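Long-range contacts in cellulose 1,4-beta-cellobiosidase (Thermobifida fusca, PDB 4JJJ), which probably hydrolyses cellulose to release cellobiose, this chain being the glycoside hydrolase family 48 catalytic domain of a longer secreted protein: residues K507-Y512 / L522-G527; V501-A506 / V624-A629; L428-G433 / Y512-G517. The protein carries 1 engineered substitution. All blocks are in the same frame, centred on the assembly; numbering follows the deposited sequence.

Contact 1 of 3, residues K507-Y512 / L522-G527; sequences KTLMYY and LATAEG. With ZN (zinc ion), chain S.
Leu509 and Met510 meet Leu522, Thr524 and Ala525 where two successive helices run roughly antiparallel, their short axes 8.2 Å apart at closest approach and 143° between directions. Leu509 and Ala525 face each other, with CA atoms 5.8 Å apart. The contact is apolar, and no hydrogen bond crosses it. Ala525 is the small residue at its middle. Its CB sits 3.6 Å from Met510 CG and also touches Leu509 CB, so one methyl packs against the bases of two neighbouring side chains. Leu509 then reaches past it. Its CD1 lies 3.6 Å from Thr524 CG2, and the two side chains cross obliquely. Thr524 gives this neighbour its methyl. CG2 is anti to the backbone N, while OG1 is hydrogen-bonded to Thr520 O, one turn earlier in its own helix. On the other flank Leu522 CD1 is 4.4 Å from Met510 CG, a looser approach. Beyond CG the Met510 chain bends at chi3 (-60°), which turns CE toward Ala629 O of helix 620-637. This side chain also packs on His633 and Leu636 of the same helix. Leu509 is backed by Val445 of helix 435-450.

Glu526 takes no real part in the packing. Its carboxylate binds a zinc ion through OE2 at 1.9 Å, with OE1 farther off at 2.7 Å. A water sits 2.0 Å from the zinc and donates to Glu526 OE1. His633 NE2 is another ligand, so the metal ties helix 519-533 to helix 620-637 beside the Met510 packing. Helices 499-516 and 519-533 form an antiparallel helical hairpin, consistent with the (alpha/alpha)6 fold of this family 48 domain.

Contact 2 of 3, residues V501-A506 / V624-A629; sequences VTAALA and VEIATA
Ala503 points its CB at the backbone of the facing helix, meeting Glu625 C and Ile626 N at 3.6 Å each. No side chain stands between, and the two CA atoms of Ala503 and Ile626 are only 5.0 Å apart. The helices run nearly parallel, at 27°. Ile626 comes alongside with CG1, 3.9 Å from Ala503 CB. Ala629, one turn on from Glu625, directs its own methyl at Ala503, with the two CB atoms 4.0 Å apart.

Glu625 lies against the neighbouring face of helix 499-516. Its CG is anti to the backbone N (chi1 -162°) and rests 3.7 Å from Ala504 N. The chain then bends at chi2, 95°, away from a staggered value, and brings CD to 3.9 Å from Ala504 CB. The methyl of Ala504 lies over the flat face of the carboxylate, above CD, and both oxygens find their polar partners outside the two segments. OE1 forms a salt bridge with Lys507, and OE2 is hydrogen-bonded to Tyr55 OH and Trp420 NE1. Thr628 OG1 donates to Glu625 O at 2.8 Å, and that carbonyl also accepts from Ala629 N. Lys507 NZ is hydrogen-bonded to Thr628 OG1 as well.

An alanine in place of Glu625 would probably leave Tyr55 OH and Trp420 NE1 without this acceptor, take one of the carboxylate mates from Lys507, and open a gap beside Ala504.

Two kinds of chemistry therefore share the contact. Alanines bring the backbones close, while a buried carboxylate at the flank is held by several groups. Trp420 belongs to a glycan pocket, so the network around Glu625 reaches a sugar-binding residue. The charge is probably offset in part by Lys507, which Glu423 also shares.

Contact 3 of 3, residues L428-G433 / Y512-G517; sequences LYYVTG and YAKRSG
Tyr430 and Arg515 come closest, CA to CA 5.2 Å, where the last turns of two helices run side by side at 31° with axes 8.4 Å apart. A glycine with positive phi follows each helix, Gly433 and Gly517. Arg515 carries the contact. Its CG lies over one face of the Tyr429 ring, a CH-pi contact 3.6 Å from the centroid. The chain bends at chi2, 89°, which sets CD against Tyr429 O. Farther on, NH1 donates to Tyr430 O at 2.9 Å in a nearly straight bond (163°). That oxygen lies near the guanidinium plane, while the nitrogen stands above the carbonyl plane. Gly433 N sits over the centre of one guanidinium face, and a side chain at Gly433 would run into NH2. Neighbouring parallel helices of this kind are consistent with the inner ring of the (alpha/alpha)6 barrel. A water accepts from NH1 and donates to Val431 O. Beside this, Tyr430 CE1 touches Lys514 CG at 3.8 Å, and Lys514 NZ is hydrogen-bonded to Leu636 O. Tyr429 CE2 meets Tyr512 CD1 at 3.8 Å, the rings set obliquely. Tyr512 OH is hydrogen-bonded to Asp442, and Tyr429 packs on Glu438; both acids bind a calcium ion.

How the contacts relate
All three contacts use helix 499-516, each taking a different neighbour. Contact 2 is the most buried and lies nearest the chain's centre. Contact 1 is also buried but carries a zinc site at one flank. Contact 3 is only partly buried and sits where two helices end. The chemistry follows place: close alanine packing with a buried carboxylate in contact 2, apolar packing in contact 1, and an exposed arginine on a tyrosine and a carbonyl in contact 3. Contacts 1 and 2 also touch where Lys507 CG packs on Ala629. Contacts 1 and 3 share Tyr512, and Tyr511 packs on Tyr430. Contacts 2 and 3 do not touch.

Contact 1 of 3, residues K507-Y512 / L522-G527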
loop_
_atom_site.group_PDB
_atom_site.type_symbol
_atom_site.label_atom_id
_atom_site.label_comp_id
_atom_site.label_asym_id
_atom_site.label_seq_id
_atom_site.Cartn_x
_atom_site.Cartn_y
_atom_site.Cartn_z
ATOM N N LYS A 507 -14.707 -2.629 -12.314
ATOM C CA LYS A 507 -15.316 -3.379 -11.222
ATOM C C LYS A 507 -16.210 -2.514 -10.364
ATOM O O LYS A 507 -17.304 -2.931 -9.935
ATOM C CB LYS A 507 -14.271 -4.083 -10.441
ATOM C CG LYS A 507 -13.683 -5.318 -11.127
ATOM C CD LYS A 507 -12.722 -6.047 -10.268
ATOM C CE LYS A 507 -11.362 -5.345 -10.142
ATOM N NZ LYS A 507 -10.619 -5.773 -8.888
ATOM N N THR A 508 -15.700 -1.345 -10.009
ATOM C CA THR A 508 -16.470 -0.464 -9.177
ATOM C C THR A 508 -17.849 -0.242 -9.775
ATOM O O THR A 508 -18.875 -0.330 -9.073
ATOM C CB THR A 508 -15.755 0.947 -9.056
ATOM O OG1 THR A 508 -14.523 0.738 -8.406
ATOM C CG2 THR A 508 -16.487 1.890 -8.174
ATOM N N LEU A 509 -17.859 0.028 -11.047
ATOM C CA LEU A 509 -19.094 0.292 -11.783
ATOM C C LEU A 509 -20.021 -0.953 -11.866
ATOM O O LEU A 509 -21.228 -0.827 -11.717
ATOM C CB LEU A 509 -18.770 0.828 -13.201
ATOM C CG LEU A 509 -18.100 2.241 -13.187
ATOM C CD1 LEU A 509 -17.650 2.649 -14.559
ATOM C CD2 LEU A 509 -19.020 3.274 -12.614
ATOM N N MET A 510 -19.436 -2.105 -12.052
ATOM C CA MET A 510 -20.203 -3.363 -12.123
ATOM C C MET A 510 -20.865 -3.694 -10.785
ATOM O O MET A 510 -22.066 -4.015 -10.796
ATOM C CB MET A 510 -19.299 -4.503 -12.565
ATOM C CG MET A 510 -19.072 -4.482 -14.097
ATOM S SD MET A 510 -18.268 -5.985 -14.677
ATOM C CE MET A 510 -16.710 -6.016 -13.787
ATOM N N TYR A 511 -20.123 -3.650 -9.681
ATOM C CA TYR A 511 -20.719 -3.955 -8.353
ATOM C C TYR A 511 -21.834 -3.001 -8.094
ATOM O O TYR A 511 -22.928 -3.365 -7.554
ATOM C CB TYR A 511 -19.636 -3.951 -7.258
ATOM C CG TYR A 511 -18.733 -5.142 -7.291
ATOM C CD1 TYR A 511 -17.434 -5.020 -7.720
ATOM C CD2 TYR A 511 -19.152 -6.379 -6.818
ATOM C CE1 TYR A 511 -16.612 -6.141 -7.705
ATOM C CE2 TYR A 511 -18.376 -7.506 -6.809
ATOM C CZ TYR A 511 -17.098 -7.426 -7.293
ATOM O OH TYR A 511 -16.207 -8.458 -7.278
ATOM N N TYR A 512 -21.590 -1.702 -8.364
ATOM C CA TYR A 512 -22.630 -0.704 -8.156
ATOM C C TYR A 512 -23.859 -0.927 -9.028
ATOM O O TYR A 512 -25.009 -0.828 -8.556
ATOM C CB TYR A 512 -22.066 0.665 -8.466
ATOM C CG TYR A 512 -23.094 1.792 -8.405
ATOM C CD1 TYR A 512 -23.623 2.256 -7.178
ATOM C CD2 TYR A 512 -23.464 2.412 -9.575
ATOM C CE1 TYR A 512 -24.562 3.334 -7.137
ATOM C CE2 TYR A 512 -24.423 3.445 -9.533
ATOM C CZ TYR A 512 -24.912 3.893 -8.329
ATOM O OH TYR A 512 -25.746 4.949 -8.326
ATOM N N LEU A 522 -23.354 0.314 -15.832
ATOM C CA LEU A 522 -23.040 -0.954 -16.452
ATOM C C LEU A 522 -22.521 -0.728 -17.880
ATOM O O LEU A 522 -21.566 -1.395 -18.289
ATOM C CB LEU A 522 -24.247 -1.874 -16.540
ATOM C CG LEU A 522 -23.897 -3.302 -17.093
ATOM C CD1 LEU A 522 -22.710 -3.983 -16.460
ATOM C CD2 LEU A 522 -25.149 -4.162 -17.000
ATOM N N ALA A 523 -23.143 0.221 -18.587
ATOM C CA ALA A 523 -22.673 0.498 -19.967
ATOM C C ALA A 523 -21.234 0.969 -20.030
ATOM O O ALA A 523 -20.449 0.522 -20.868
ATOM C CB ALA A 523 -23.616 1.411 -20.728
ATOM N N THR A 524 -20.841 1.788 -19.098
ATOM C CA THR A 524 -19.442 2.239 -19.005
ATOM C C THR A 524 -18.519 1.079 -18.718
ATOM O O THR A 524 -17.490 0.939 -19.351
ATOM C CB THR A 524 -19.302 3.401 -17.975
ATOM O OG1 THR A 524 -20.237 4.424 -18.359
ATOM C CG2 THR A 524 -17.917 3.987 -17.880
ATOM N N ALA A 525 -18.871 0.283 -17.694
ATOM C CA ALA A 525 -18.083 -0.876 -17.340
ATOM C C ALA A 525 -17.879 -1.793 -18.534
ATOM O O ALA A 525 -16.769 -2.263 -18.799
ATOM C CB ALA A 525 -18.751 -1.633 -16.225
ATOM N N GLU A 526 -18.971 -2.030 -19.272
ATOM C CA GLU A 526 -18.886 -2.973 -20.382
ATOM C C GLU A 526 -17.917 -2.406 -21.439
ATOM O O GLU A 526 -17.135 -3.177 -22.032
ATOM C CB GLU A 526 -20.242 -3.165 -21.045
ATOM C CG GLU A 526 -21.255 -3.926 -20.219
ATOM C CD GLU A 526 -21.067 -5.447 -20.119
ATOM O OE1 GLU A 526 -19.959 -6.004 -20.286
ATOM O OE2 GLU A 526 -22.117 -6.120 -19.873
ATOM N N GLY A 527 -17.954 -1.090 -21.675
ATOM C CA GLY A 527 -17.046 -0.446 -22.616
ATOM C C GLY A 527 -15.591 -0.511 -22.204
ATOM O O GLY A 527 -14.720 -0.721 -23.000
HETATM ZN ZN ZN S . -21.732 -8.009 -20.005
HETATM O O HOH W 1 -21.153 -8.616 -21.878
#

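Contact 2 of 3, residues V501-A506 / V624-A629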
loop_
_atom_site.group_PDB
_atom_site.type_symbol
_atom_site.label_atom_id
_atom_site.label_comp_id
_atom_site.label_asym_id
_atom_site.label_seq_id
_atom_site.Cartn_x
_atom_site.Cartn_y
_atom_site.Cartn_z
ATOM N N VAL A 501 -5.916 0.702 -13.323
ATOM C CA VAL A 501 -6.917 1.675 -12.915
ATOM C C VAL A 501 -8.219 1.380 -13.681
ATOM O O VAL A 501 -9.285 1.432 -13.135
ATOM C CB VAL A 501 -6.427 3.117 -13.221
ATOM C CG1 VAL A 501 -7.599 4.104 -13.081
ATOM C CG2 VAL A 501 -5.278 3.443 -12.334
ATOM N N THR A 502 -8.083 1.089 -14.949
ATOM C CA THR A 502 -9.213 0.755 -15.804
ATOM C C THR A 502 -10.001 -0.409 -15.221
ATOM O O THR A 502 -11.209 -0.362 -15.128
ATOM C CB THR A 502 -8.790 0.539 -17.265
ATOM O OG1 THR A 502 -8.191 1.764 -17.749
ATOM C CG2 THR A 502 -9.981 0.151 -18.147
ATOM N N ALA A 503 -9.319 -1.480 -14.884
ATOM C CA ALA A 503 -9.998 -2.678 -14.371
ATOM C C ALA A 503 -10.701 -2.403 -13.048
ATOM O O ALA A 503 -11.816 -2.858 -12.851
ATOM C CB ALA A 503 -8.987 -3.775 -14.303
ATOM N N ALA A 504 -10.065 -1.622 -12.157
ATOM C CA ALA A 504 -10.688 -1.305 -10.898
ATOM C C ALA A 504 -11.899 -0.407 -11.130
ATOM O O ALA A 504 -12.921 -0.523 -10.424
ATOM C CB ALA A 504 -9.657 -0.626 -9.980
ATOM N N LEU A 505 -11.839 0.515 -12.080
ATOM C CA LEU A 505 -12.970 1.367 -12.399
ATOM C C LEU A 505 -14.126 0.497 -12.947
ATOM O O LEU A 505 -15.266 0.632 -12.512
ATOM C CB LEU A 505 -12.544 2.445 -13.390
ATOM C CG LEU A 505 -13.667 3.367 -13.872
ATOM C CD1 LEU A 505 -14.350 4.032 -12.690
ATOM C CD2 LEU A 505 -13.083 4.346 -14.881
ATOM N N ALA A 506 -13.823 -0.411 -13.846
ATOM C CA ALA A 506 -14.816 -1.295 -14.411
ATOM C C ALA A 506 -15.486 -2.085 -13.275
ATOM O O ALA A 506 -16.743 -2.219 -13.267
ATOM C CB ALA A 506 -14.235 -2.241 -15.373
ATOM N N VAL A 624 -3.467 -8.753 -12.608
ATOM C CA VAL A 624 -4.471 -9.437 -11.755
ATOM C C VAL A 624 -5.745 -8.631 -11.727
ATOM O O VAL A 624 -6.845 -9.142 -11.885
ATOM C CB VAL A 624 -3.894 -9.700 -10.356
ATOM C CG1 VAL A 624 -4.995 -10.206 -9.472
ATOM C CG2 VAL A 624 -2.718 -10.658 -10.376
ATOM N N GLU A 625 -5.659 -7.305 -11.597
ATOM C CA GLU A 625 -6.834 -6.441 -11.529
ATOM C C GLU A 625 -7.712 -6.722 -12.724
ATOM O O GLU A 625 -8.916 -6.949 -12.648
ATOM C CB GLU A 625 -6.410 -4.949 -11.456
ATOM C CG GLU A 625 -7.510 -4.080 -10.970
ATOM C CD GLU A 625 -7.437 -3.826 -9.481
ATOM O OE1 GLU A 625 -8.285 -4.301 -8.745
ATOM O OE2 GLU A 625 -6.487 -3.181 -8.971
ATOM N N ILE A 626 -7.068 -6.808 -13.903
ATOM C CA ILE A 626 -7.776 -7.131 -15.132
ATOM C C ILE A 626 -8.481 -8.527 -15.053
ATOM O O ILE A 626 -9.649 -8.662 -15.440
ATOM C CB ILE A 626 -6.854 -7.035 -16.386
ATOM C CG1 ILE A 626 -6.327 -5.613 -16.568
ATOM C CG2 ILE A 626 -7.594 -7.496 -17.599
ATOM C CD1 ILE A 626 -5.111 -5.607 -17.524
ATOM N N ALA A 627 -7.695 -9.540 -14.733
ATOM C CA ALA A 627 -8.261 -10.885 -14.573
ATOM C C ALA A 627 -9.480 -10.835 -13.673
ATOM O O ALA A 627 -10.465 -11.450 -13.969
ATOM C CB ALA A 627 -7.253 -11.837 -13.997
ATOM N N THR A 628 -9.374 -10.170 -12.528
ATOM C CA THR A 628 -10.500 -10.112 -11.547
ATOM C C THR A 628 -11.683 -9.350 -12.157
ATOM O O THR A 628 -12.826 -9.696 -11.810
ATOM C CB THR A 628 -10.098 -9.551 -10.207
ATOM O OG1 THR A 628 -9.862 -8.099 -10.261
ATOM C CG2 THR A 628 -8.952 -10.337 -9.645
ATOM N N ALA A 629 -11.484 -8.390 -13.032
ATOM C CA ALA A 629 -12.577 -7.637 -13.646
ATOM C C ALA A 629 -13.366 -8.567 -14.586
ATOM O O ALA A 629 -14.568 -8.548 -14.621
ATOM C CB ALA A 629 -12.052 -6.376 -14.383
#

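Contact 3 of 3, residues L428-G433 / Y512-G517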
loop_
_atom_site.group_PDB
_atom_site.type_symbol
_atom_site.label_atom_id
_atom_site.label_comp_id
_atom_site.label_asym_id
_atom_site.label_seq_id
_atom_site.Cartn_x
_atom_site.Cartn_y
_atom_site.Cartn_z
ATOM N N LEU A 428 -19.090 -3.746 -0.825
ATOM C CA LEU A 428 -19.961 -3.734 0.347
ATOM C C LEU A 428 -21.399 -3.528 -0.046
ATOM O O LEU A 428 -22.320 -4.239 0.456
ATOM C CB LEU A 428 -19.483 -2.672 1.331
ATOM C CG LEU A 428 -20.351 -2.516 2.542
ATOM C CD1 LEU A 428 -20.196 -3.803 3.418
ATOM C CD2 LEU A 428 -19.936 -1.259 3.327
ATOM N N TYR A 429 -21.637 -2.507 -0.871
ATOM C CA TYR A 429 -22.972 -2.185 -1.336
ATOM C C TYR A 429 -23.618 -3.385 -2.049
ATOM O O TYR A 429 -24.721 -3.771 -1.750
ATOM C CB TYR A 429 -22.894 -0.972 -2.278
ATOM C CG TYR A 429 -24.183 -0.541 -2.854
ATOM C CD1 TYR A 429 -25.301 -0.267 -2.071
ATOM C CD2 TYR A 429 -24.306 -0.465 -4.202
ATOM C CE1 TYR A 429 -26.489 0.079 -2.664
ATOM C CE2 TYR A 429 -25.495 -0.108 -4.825
ATOM C CZ TYR A 429 -26.588 0.160 -4.047
ATOM O OH TYR A 429 -27.785 0.601 -4.686
ATOM N N TYR A 430 -22.823 -4.090 -2.889
ATOM C CA TYR A 430 -23.296 -5.326 -3.490
ATOM C C TYR A 430 -23.705 -6.346 -2.442
ATOM O O TYR A 430 -24.790 -6.984 -2.585
ATOM C CB TYR A 430 -22.243 -5.841 -4.442
ATOM C CG TYR A 430 -22.444 -7.254 -4.912
ATOM C CD1 TYR A 430 -23.595 -7.610 -5.619
ATOM C CD2 TYR A 430 -21.481 -8.197 -4.673
ATOM C CE1 TYR A 430 -23.773 -8.931 -6.013
ATOM C CE2 TYR A 430 -21.652 -9.533 -5.122
ATOM C CZ TYR A 430 -22.819 -9.888 -5.778
ATOM O OH TYR A 430 -22.904 -11.228 -6.226
ATOM N N VAL A 431 -22.855 -6.576 -1.459
ATOM C CA VAL A 431 -23.092 -7.629 -0.447
ATOM C C VAL A 431 -24.308 -7.324 0.403
ATOM O O VAL A 431 -25.192 -8.238 0.541
ATOM C CB VAL A 431 -21.862 -7.882 0.367
ATOM C CG1 VAL A 431 -22.166 -8.845 1.493
ATOM C CG2 VAL A 431 -20.705 -8.390 -0.549
ATOM N N THR A 432 -24.394 -6.129 0.959
ATOM C CA THR A 432 -25.355 -5.861 2.047
ATOM C C THR A 432 -26.354 -4.767 1.668
ATOM O O THR A 432 -27.352 -4.556 2.435
ATOM C CB THR A 432 -24.653 -5.381 3.365
ATOM O OG1 THR A 432 -24.182 -4.037 3.169
ATOM C CG2 THR A 432 -23.564 -6.307 3.817
ATOM N N GLY A 433 -26.157 -4.001 0.575
ATOM C CA GLY A 433 -26.947 -2.874 0.302
ATOM C C GLY A 433 -26.693 -1.641 1.182
ATOM O O GLY A 433 -27.497 -0.647 1.132
ATOM N N TYR A 512 -21.590 -1.702 -8.364
ATOM C CA TYR A 512 -22.630 -0.704 -8.156
ATOM C C TYR A 512 -23.859 -0.927 -9.028
ATOM O O TYR A 512 -25.009 -0.828 -8.556
ATOM C CB TYR A 512 -22.066 0.665 -8.466
ATOM C CG TYR A 512 -23.094 1.792 -8.405
ATOM C CD1 TYR A 512 -23.623 2.256 -7.178
ATOM C CD2 TYR A 512 -23.464 2.412 -9.575
ATOM C CE1 TYR A 512 -24.562 3.334 -7.137
ATOM C CE2 TYR A 512 -24.423 3.445 -9.533
ATOM C CZ TYR A 512 -24.912 3.893 -8.329
ATOM O OH TYR A 512 -25.746 4.949 -8.326
ATOM N N ALA A 513 -23.609 -1.255 -10.274
ATOM C CA ALA A 513 -24.724 -1.528 -11.191
ATOM C C ALA A 513 -25.525 -2.718 -10.790
ATOM O O ALA A 513 -26.752 -2.683 -10.945
ATOM C CB ALA A 513 -24.185 -1.727 -12.600
ATOM N N LYS A 514 -24.851 -3.758 -10.350
ATOM C CA LYS A 514 -25.534 -5.007 -9.979
ATOM C C LYS A 514 -26.591 -4.708 -8.914
ATOM O O LYS A 514 -27.741 -5.180 -9.067
ATOM C CB LYS A 514 -24.573 -6.057 -9.540
ATOM C CG LYS A 514 -25.238 -7.385 -9.127
ATOM C CD LYS A 514 -25.906 -8.029 -10.288
ATOM C CE LYS A 514 -26.595 -9.311 -9.839
ATOM N NZ LYS A 514 -27.080 -10.023 -11.035
ATOM N N ARG A 515 -26.192 -3.988 -7.844
ATOM C CA ARG A 515 -27.067 -3.755 -6.733
ATOM C C ARG A 515 -28.075 -2.676 -7.115
ATOM O O ARG A 515 -29.282 -2.737 -6.729
ATOM C CB ARG A 515 -26.251 -3.453 -5.463
ATOM C CG ARG A 515 -27.051 -3.248 -4.200
ATOM C CD ARG A 515 -27.180 -4.672 -3.636
ATOM N NE ARG A 515 -28.071 -4.659 -2.570
ATOM C CZ ARG A 515 -28.256 -5.577 -1.672
ATOM N NH1 ARG A 515 -27.458 -6.586 -1.469
ATOM N NH2 ARG A 515 -29.243 -5.306 -0.829
ATOM N N SER A 516 -27.647 -1.604 -7.792
ATOM C CA SER A 516 -28.527 -0.431 -7.987
ATOM C C SER A 516 -29.469 -0.564 -9.185
ATOM O O SER A 516 -30.449 0.178 -9.266
ATOM C CB SER A 516 -27.714 0.804 -8.175
ATOM O OG SER A 516 -26.914 0.725 -9.352
ATOM N N GLY A 517 -29.041 -1.369 -10.137
ATOM C CA GLY A 517 -29.701 -1.449 -11.438
ATOM C C GLY A 517 -29.322 -0.312 -12.387
ATOM O O GLY A 517 -29.987 -0.120 -13.420
HETATM O O HOH W 2 -28.354 -8.001 0.909
#